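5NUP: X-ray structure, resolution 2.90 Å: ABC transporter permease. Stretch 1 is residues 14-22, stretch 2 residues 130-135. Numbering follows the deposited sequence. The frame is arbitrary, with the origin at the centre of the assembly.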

ATOM      1  N   SER F  14     -66.182 -18.693 -30.678  1.00146.63           N
ATOM      2  CA  SER F  14     -65.947 -20.130 -30.785  1.00144.72           C
ATOM      3  C   SER F  14     -66.616 -20.872 -29.633  1.00143.19           C
ATOM      4  O   SER F  14     -67.836 -21.074 -29.620  1.00147.54           O
ATOM      5  CB  SER F  14     -64.444 -20.452 -30.811  1.00145.83           C
ATOM      6  OG  SER F  14     -63.695 -19.463 -31.495  1.00145.04           O
ATOM      7  N   ASP F  15     -65.802 -21.249 -28.651  1.00129.23           N
ATOM      8  CA  ASP F  15     -66.174 -21.965 -27.439  1.00117.35           C
ATOM      9  C   ASP F  15     -66.984 -23.201 -27.806  1.00108.25           C
ATOM     10  O   ASP F  15     -68.176 -23.297 -27.477  1.00102.07           O
ATOM     11  CB  ASP F  15     -66.949 -21.067 -26.469  1.00108.79           C
ATOM     12  CG  ASP F  15     -66.563 -21.323 -25.010  1.00103.71           C
ATOM     13  OD1 ASP F  15     -65.962 -22.386 -24.727  1.00100.49           O
ATOM     14  OD2 ASP F  15     -66.824 -20.451 -24.153  1.00100.81           O
ATOM     15  N   PRO F  16     -66.354 -24.181 -28.463  1.00109.84           N
ATOM     16  CA  PRO F  16     -67.046 -25.457 -28.691  1.00106.57           C
ATOM     17  C   PRO F  16     -67.377 -26.183 -27.403  1.00101.75           C
ATOM     18  O   PRO F  16     -68.364 -26.924 -27.362  1.00102.66           O
ATOM     19  CB  PRO F  16     -66.032 -26.261 -29.522  1.00108.31           C
ATOM     20  CG  PRO F  16     -65.057 -25.256 -30.063  1.00103.34           C
ATOM     21  CD  PRO F  16     -64.989 -24.188 -29.023  1.00103.78           C
ATOM     22  N   LEU F  17     -66.588 -25.988 -26.344  1.00 97.21           N
ATOM     23  CA  LEU F  17     -66.831 -26.657 -25.074  1.00 96.93           C
ATOM     24  C   LEU F  17     -67.435 -25.733 -24.022  1.00 91.80           C
ATOM     25  O   LEU F  17     -67.322 -26.007 -22.824  1.00 89.05           O
ATOM     26  CB  LEU F  17     -65.541 -27.282 -24.545  1.00 93.73           C
ATOM     27  CG  LEU F  17     -64.705 -28.235 -25.392  1.00 91.46           C
ATOM     28  CD1 LEU F  17     -63.363 -27.616 -25.783  1.00 86.75           C
ATOM     29  CD2 LEU F  17     -64.536 -29.518 -24.529  1.00 87.91           C
ATOM     30  N   GLU F  18     -68.133 -24.680 -24.448  1.00 94.47           N
ATOM     31  CA  GLU F  18     -68.772 -23.782 -23.490  1.00 95.02           C
ATOM     32  C   GLU F  18     -69.652 -24.536 -22.504  1.00101.25           C
ATOM     33  O   GLU F  18     -69.626 -24.254 -21.299  1.00105.95           O
ATOM     34  CB  GLU F  18     -69.579 -22.728 -24.238  1.00 98.86           C
ATOM     35  CG  GLU F  18     -70.554 -21.990 -23.365  1.00101.79           C
ATOM     36  CD  GLU F  18     -71.062 -20.747 -24.033  1.00108.76           C
ATOM     37  OE1 GLU F  18     -71.683 -19.916 -23.341  1.00112.04           O
ATOM     38  OE2 GLU F  18     -70.846 -20.612 -25.258  1.00110.34           O
ATOM     39  N   GLY F  19     -70.425 -25.509 -22.994  1.00 96.40           N
ATOM     40  CA  GLY F  19     -71.233 -26.316 -22.096  1.00 89.67           C
ATOM     41  C   GLY F  19     -70.384 -27.041 -21.071  1.00 93.38           C
ATOM     42  O   GLY F  19     -70.632 -26.951 -19.866  1.00 92.64           O
ATOM     43  N   PHE F  20     -69.354 -27.758 -21.541  1.00 93.58           N
ATOM     44  CA  PHE F  20     -68.376 -28.363 -20.640  1.00 85.26           C
ATOM     45  C   PHE F  20     -67.755 -27.322 -19.716  1.00 85.70           C
ATOM     46  O   PHE F  20     -67.577 -27.579 -18.515  1.00 81.79           O
ATOM     47  CB  PHE F  20     -67.321 -29.122 -21.463  1.00 88.46           C
ATOM     48  CG  PHE F  20     -66.156 -29.666 -20.660  1.00 90.24           C
ATOM     49  CD1 PHE F  20     -66.042 -31.031 -20.433  1.00 89.11           C
ATOM     50  CD2 PHE F  20     -65.202 -28.812 -20.096  1.00 83.89           C
ATOM     51  CE1 PHE F  20     -64.991 -31.538 -19.679  1.00 90.58           C
ATOM     52  CE2 PHE F  20     -64.143 -29.306 -19.351  1.00 78.37           C
ATOM     53  CZ  PHE F  20     -64.031 -30.670 -19.138  1.00 81.35           C
ATOM     54  N   ASN F  21     -67.382 -26.159 -20.265  1.00 89.68           N
ATOM     55  CA  ASN F  21     -66.615 -25.178 -19.500  1.00 86.12           C
ATOM     56  C   ASN F  21     -67.411 -24.617 -18.330  1.00 94.08           C
ATOM     57  O   ASN F  21     -66.904 -24.561 -17.203  1.00101.80           O
ATOM     58  CB  ASN F  21     -66.141 -24.054 -20.411  1.00 82.97           C
ATOM     59  CG  ASN F  21     -65.198 -24.547 -21.458  1.00 82.05           C
ATOM     60  OD1 ASN F  21     -64.576 -25.596 -21.282  1.00 80.91           O
ATOM     61  ND2 ASN F  21     -65.063 -23.799 -22.545  1.00 83.09           N
ATOM     62  N   ARG F  22     -68.660 -24.197 -18.564  1.00 89.43           N
ATOM     63  CA  ARG F  22     -69.425 -23.614 -17.464  1.00 85.82           C
ATOM     64  C   ARG F  22     -69.684 -24.621 -16.363  1.00 89.55           C
ATOM     65  O   ARG F  22     -69.885 -24.229 -15.205  1.00 84.37           O
ATOM     66  CB  ARG F  22     -70.747 -23.038 -17.926  1.00 87.28           C
ATOM     67  CG  ARG F  22     -70.662 -21.612 -18.350  1.00 88.21           C
ATOM     68  CD  ARG F  22     -71.976 -21.215 -18.942  1.00 90.64           C
ATOM     69  NE  ARG F  22     -72.257 -19.797 -18.769  1.00 92.02           N
ATOM     70  CZ  ARG F  22     -72.381 -18.934 -19.768  1.00 98.40           C
ATOM     71  NH1 ARG F  22     -72.648 -17.664 -19.514  1.00 94.72           N
ATOM     72  NH2 ARG F  22     -72.238 -19.340 -21.021  1.00104.81           N
ATOM     73  N   GLY F 130     -57.229 -21.861 -30.157  1.00105.37           N
ATOM     74  CA  GLY F 130     -57.905 -23.125 -30.221  1.00105.65           C
ATOM     75  C   GLY F 130     -59.234 -22.898 -29.545  1.00111.67           C
ATOM     76  O   GLY F 130     -59.782 -21.792 -29.589  1.00117.28           O
ATOM     77  N   PRO F 131     -59.764 -23.907 -28.883  1.00115.00           N
ATOM     78  CA  PRO F 131     -61.002 -23.710 -28.119  1.00115.44           C
ATOM     79  C   PRO F 131     -60.847 -22.759 -26.938  1.00105.70           C
ATOM     80  O   PRO F 131     -60.514 -21.580 -27.081  1.00114.87           O
ATOM     81  CB  PRO F 131     -61.337 -25.130 -27.641  1.00121.61           C
ATOM     82  CG  PRO F 131     -60.582 -26.037 -28.574  1.00118.94           C
ATOM     83  CD  PRO F 131     -59.319 -25.307 -28.867  1.00116.12           C
ATOM     84  N   TYR F 132     -61.139 -23.289 -25.764  1.00 85.84           N
ATOM     85  CA  TYR F 132     -60.927 -22.667 -24.471  1.00 82.80           C
ATOM     86  C   TYR F 132     -61.366 -23.731 -23.477  1.00 91.30           C
ATOM     87  O   TYR F 132     -62.527 -23.752 -23.054  1.00102.59           O
ATOM     88  CB  TYR F 132     -61.725 -21.362 -24.288  1.00 82.41           C
ATOM     89  CG  TYR F 132     -61.806 -20.891 -22.837  1.00 93.94           C
ATOM     90  CD1 TYR F 132     -62.841 -20.073 -22.390  1.00 99.19           C
ATOM     91  CD2 TYR F 132     -60.841 -21.271 -21.908  1.00101.76           C
ATOM     92  CE1 TYR F 132     -62.908 -19.660 -21.043  1.00 97.76           C
ATOM     93  CE2 TYR F 132     -60.906 -20.872 -20.581  1.00103.75           C
ATOM     94  CZ  TYR F 132     -61.928 -20.066 -20.150  1.00 99.44           C
ATOM     95  OH  TYR F 132     -61.935 -19.683 -18.825  1.00 94.76           O
ATOM     96  N   VAL F 133     -60.455 -24.592 -23.065  1.00 79.07           N
ATOM     97  CA  VAL F 133     -60.835 -25.611 -22.105  1.00 78.00           C
ATOM     98  C   VAL F 133     -60.933 -24.913 -20.759  1.00 77.07           C
ATOM     99  O   VAL F 133     -60.316 -23.874 -20.531  1.00 76.57           O
ATOM    100  CB  VAL F 133     -59.817 -26.777 -22.107  1.00 76.94           C
ATOM    101  CG1 VAL F 133     -60.302 -27.942 -21.280  1.00 76.48           C
ATOM    102  CG2 VAL F 133     -59.513 -27.244 -23.530  1.00 82.39           C
ATOM    103  N   GLN F 134     -61.771 -25.427 -19.877  1.00 78.75           N
ATOM    104  CA  GLN F 134     -61.753 -24.984 -18.495  1.00 77.64           C
ATOM    105  C   GLN F 134     -61.502 -26.195 -17.620  1.00 75.02           C
ATOM    106  O   GLN F 134     -62.258 -27.169 -17.673  1.00 78.89           O
ATOM    107  CB  GLN F 134     -63.057 -24.306 -18.096  1.00 77.40           C
ATOM    108  CG  GLN F 134     -63.145 -24.168 -16.617  1.00 80.67           C
ATOM    109  CD  GLN F 134     -62.940 -22.742 -16.251  1.00 82.53           C
ATOM    110  OE1 GLN F 134     -62.940 -21.889 -17.133  1.00 88.01           O
ATOM    111  NE2 GLN F 134     -62.661 -22.473 -14.983  1.00 79.56           N
ATOM    112  N   LEU F 135     -60.503 -26.136 -16.858  1.00 79.54           N
ATOM    113  CA  LEU F 135     -60.320 -27.403 -16.187  1.00 81.03           C
ATOM    114  C   LEU F 135     -60.760 -27.307 -14.731  1.00 80.57           C
ATOM    115  O   LEU F 135     -60.718 -26.227 -14.124  1.00 79.27           O
ATOM    116  CB  LEU F 135     -58.853 -27.846 -16.224  1.00 80.63           C
ATOM    117  CG  LEU F 135     -58.137 -28.366 -17.469  1.00 76.33           C
ATOM    118  CD1 LEU F 135     -58.679 -29.729 -17.858  1.00 72.45           C
ATOM    119  CD2 LEU F 135     -58.252 -27.406 -18.594  1.00 83.68           C
TER

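The polar centre of this contact is one side chain, Asn-21, set against the backbone of the other stretch. Its carboxamide works in both directions: ND2 donates to the carbonyl O of Tyr-132 at 2.6 Å, and OD1 accepts from the backbone N of Gln-134 at 3.1 Å. Both hydrogen bonds are weak by angle, 119° and 123° at the hydrogen, so the first is short without being well aimed. The pattern is nevertheless instructive. A carboxamide carries a donor and an acceptor on one planar group, and here it engages a carbonyl and an NH two residues apart, bracketing Val-133. Because both partners are backbone atoms, the pairing reads the path of the chain rather than the identity of its side chains.

The helix puts Asn-21 in position. Its CA-to-CB bond points sideways to the other stretch, and the m rotamer (chi1 -64°) brings the end of the side chain nearer. The CA atoms of Asn-21 and Gln-134 are 5.0 Å apart, a close approach of the two backbones. Helix 18-22 and the strand that includes Val-133 and Gln-134 run in nearly the same direction, 22° apart, with their axes approaching to 7.4 Å. The backbone N of Asn-21 is itself held by the O of Leu-17 at 2.6 Å, so the residue that reaches across is anchored in its own helix.

Asp-15 is buried beside this amide. Its OD1 lies 2.8 Å from ND2 of Asn-21, a separation that alone does not settle whether they bond, and 4.1 Å from the O of Tyr-132. A type I turn from Asp-15 to Glu-18 folds the chain into the helix, with a weak hydrogen bond from the N of Glu-18 to the O of Asp-15 (3.3 Å); Leu-17 occupies the N-cap position. Farther from the contact, Glu-18 and Arg-22 have CA-to-CB bonds pointing away from the other stretch and pair with each other, OE1 of Glu-18 to NH2 of Arg-22 at 2.5 Å, in a salt bridge spanning one helical turn.

Around the polar centre the packing is modest. The CA-to-CB bond of Leu-17 points toward the other stretch, and CD1 of Leu-17 meets CB of Pro-131 at 3.7 Å, with CG2 of Val-133 at the looser distance of 4.5 Å. Pro-16 adds a second apolar touch, its CD 4.0 Å from the same CB of Pro-131. One proline thus receives two consecutive residues of the turn. Phe-20 meets backbone instead: its CE2 lies 3.3 Å from the O of Gln-134, which sits at the ring edge near the ring plane, where the aromatic hydrogens are directed.

In all, 402 Å² is buried, both sides summed. The rule to take from it is economical: a single buried amide matched to two backbone groups, an acid beside it, and a few apolar contacts from the turn.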